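Local coordinates for Alr4995 protein (Nostoc sp., PDB 6LRF) that probably hydrolyses arginine to ornithine, ammonia and carbon dioxide with one part of its chain and cyclises ornithine to proline with another, at residues Tyr180-Pro185 and Gln238-Val243. Residues are numbered along the deposited sequence; the frame is centred on the assembly and turned at random.
Sequences YLLYYP and QSLTGV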
loop_
_atom_site.group_PDB
_atom_site.type_symbol
_atom_site.label_atom_id
_atom_site.label_comp_id
_atom_site.label_asym_id
_atom_site.label_seq_id
_atom_site.Cartn_x
_atom_site.Cartn_y
_atom_site.Cartn_z
ATOM N N TYR B 180 46.882 -15.978 -12.770
ATOM C CA TYR B 180 46.007 -15.197 -11.904
ATOM C C TYR B 180 45.103 -14.238 -12.677
ATOM O O TYR B 180 45.428 -13.804 -13.777
ATOM C CB TYR B 180 46.832 -14.437 -10.872
ATOM C CG TYR B 180 47.369 -15.362 -9.803
ATOM C CD1 TYR B 180 48.648 -15.897 -9.894
ATOM C CD2 TYR B 180 46.570 -15.737 -8.726
ATOM C CE1 TYR B 180 49.133 -16.754 -8.923
ATOM C CE2 TYR B 180 47.040 -16.601 -7.755
ATOM C CZ TYR B 180 48.323 -17.104 -7.857
ATOM O OH TYR B 180 48.787 -17.960 -6.884
ATOM N N LEU B 181 43.952 -13.930 -12.092
ATOM C CA LEU B 181 43.010 -13.013 -12.710
ATOM C C LEU B 181 42.521 -12.006 -11.701
ATOM O O LEU B 181 41.891 -12.366 -10.712
ATOM C CB LEU B 181 41.813 -13.754 -13.308
ATOM C CG LEU B 181 40.722 -12.773 -13.760
ATOM C CD1 LEU B 181 41.197 -11.927 -14.946
ATOM C CD2 LEU B 181 39.423 -13.485 -14.105
ATOM N N LEU B 182 42.812 -10.741 -11.967
ATOM C CA LEU B 182 42.338 -9.640 -11.152
ATOM C C LEU B 182 41.125 -9.030 -11.834
ATOM O O LEU B 182 41.239 -8.505 -12.945
ATOM C CB LEU B 182 43.447 -8.602 -10.977
ATOM C CG LEU B 182 43.135 -7.345 -10.170
ATOM C CD1 LEU B 182 43.200 -7.668 -8.694
ATOM C CD2 LEU B 182 44.104 -6.219 -10.533
ATOM N N TYR B 183 39.958 -9.122 -11.205
ATOM C CA TYR B 183 38.744 -8.671 -11.866
ATOM C C TYR B 183 37.669 -8.268 -10.875
ATOM O O TYR B 183 37.725 -8.614 -9.695
ATOM C CB TYR B 183 38.217 -9.757 -12.826
ATOM C CG TYR B 183 37.442 -10.896 -12.195
ATOM C CD1 TYR B 183 36.118 -11.151 -12.556
ATOM C CD2 TYR B 183 38.028 -11.722 -11.251
ATOM C CE1 TYR B 183 35.400 -12.205 -11.987
ATOM C CE2 TYR B 183 37.327 -12.776 -10.681
ATOM C CZ TYR B 183 36.016 -13.011 -11.046
ATOM O OH TYR B 183 35.335 -14.057 -10.465
ATOM N N TYR B 184 36.697 -7.519 -11.376
ATOM C CA TYR B 184 35.579 -7.042 -10.580
ATOM C C TYR B 184 34.261 -7.638 -11.078
ATOM O O TYR B 184 33.664 -7.112 -12.020
ATOM C CB TYR B 184 35.520 -5.519 -10.628
ATOM C CG TYR B 184 34.302 -4.942 -9.954
ATOM C CD1 TYR B 184 34.066 -5.165 -8.603
ATOM C CD2 TYR B 184 33.393 -4.169 -10.663
ATOM C CE1 TYR B 184 32.952 -4.634 -7.975
ATOM C CE2 TYR B 184 32.278 -3.634 -10.045
ATOM C CZ TYR B 184 32.065 -3.870 -8.701
ATOM O OH TYR B 184 30.959 -3.346 -8.075
ATOM N N PRO B 185 33.796 -8.726 -10.433
ATOM C CA PRO B 185 32.643 -9.515 -10.897
ATOM C C PRO B 185 31.374 -8.701 -11.161
ATOM O O PRO B 185 30.566 -9.101 -11.998
ATOM C CB PRO B 185 32.411 -10.506 -9.744
ATOM C CG PRO B 185 33.759 -10.649 -9.101
ATOM C CD PRO B 185 34.356 -9.263 -9.176
ATOM N N GLN B 238 47.604 -7.011 0.078
ATOM C CA GLN B 238 47.866 -8.259 0.792
ATOM C C GLN B 238 47.574 -9.497 -0.047
ATOM O O GLN B 238 48.339 -10.464 -0.010
ATOM C CB GLN B 238 47.049 -8.313 2.083
ATOM C CG GLN B 238 47.900 -8.397 3.335
ATOM C CD GLN B 238 47.121 -8.927 4.520
ATOM O OE1 GLN B 238 46.253 -8.240 5.064
ATOM N NE2 GLN B 238 47.435 -10.151 4.937
ATOM N N SER B 239 46.462 -9.471 -0.785
ATOM C CA SER B 239 46.110 -10.576 -1.673
ATOM C C SER B 239 47.195 -10.783 -2.728
ATOM O O SER B 239 47.657 -11.903 -2.941
ATOM C CB SER B 239 44.754 -10.333 -2.352
ATOM O OG SER B 239 43.672 -10.549 -1.459
ATOM N N LEU B 240 47.603 -9.694 -3.374
ATOM C CA LEU B 240 48.571 -9.751 -4.470
ATOM C C LEU B 240 49.969 -10.151 -3.986
ATOM O O LEU B 240 50.630 -11.009 -4.588
ATOM C CB LEU B 240 48.619 -8.402 -5.193
ATOM C CG LEU B 240 47.329 -7.983 -5.910
ATOM C CD1 LEU B 240 47.358 -6.503 -6.303
ATOM C CD2 LEU B 240 47.100 -8.860 -7.133
ATOM N N THR B 241 50.424 -9.532 -2.900
ATOM C CA THR B 241 51.689 -9.936 -2.289
ATOM C C THR B 241 51.560 -11.352 -1.715
ATOM O O THR B 241 52.515 -12.129 -1.733
ATOM C CB THR B 241 52.126 -8.953 -1.189
ATOM O OG1 THR B 241 51.019 -8.694 -0.318
ATOM C CG2 THR B 241 52.584 -7.637 -1.809
ATOM N N GLY B 242 50.362 -11.677 -1.229
ATOM C CA GLY B 242 50.056 -13.009 -0.741
ATOM C C GLY B 242 50.438 -14.126 -1.696
ATOM O O GLY B 242 50.949 -15.152 -1.258
ATOM N N VAL B 243 50.202 -13.939 -2.994
ATOM C CA VAL B 243 50.589 -14.955 -3.979
ATOM C C VAL B 243 51.844 -14.559 -4.758
ATOM O O VAL B 243 52.122 -15.112 -5.822
ATOM C CB VAL B 243 49.448 -15.265 -4.991
ATOM C CG1 VAL B 243 48.240 -15.862 -4.272
ATOM C CG2 VAL B 243 49.063 -14.019 -5.798
#
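Two carbonyls share the backbone N of Val243: Ser239 O receives it at 3.3 Å and Leu240 O only weakly, which ties the residue meeting the ring of Tyr180 to the last turn of helix 234-242. Both partners belong to the GME-family domain, an alpha/beta propeller, and the contact is a worked example of a helix docking on a small mixed sheet through side chains alone. Strand 181-183 is the middle strand of that sheet, between 173-175 and 205-207. Tyr180, just before it, and Val243, just after the helix, approach from opposite directions. Val243 CG2, placed between its backbone N and carbonyl carbon, rides over one face of the phenol, 4.0 Å from the ring centroid of Tyr180 and 19° off the normal, a CH-pi contact displaced toward the rim. The other methyl follows the ring outward, Val243 CG1 lying 3.4 Å from Tyr180 OH. With the phenol of Tyr180 cut back to an alanine, Val243 CG2 would probably lose its aromatic face and a gap would open beside the helix end. Deeper in, Leu182 sends its isobutyl group out with CG anti to the backbone N (chi1 179°), and Ile206 of the neighbouring strand touches both Leu182 and Leu240. There the two leucines meet loosely, methyl to methyl, with Leu182 CD1 4.4 Å from Leu240 CD2.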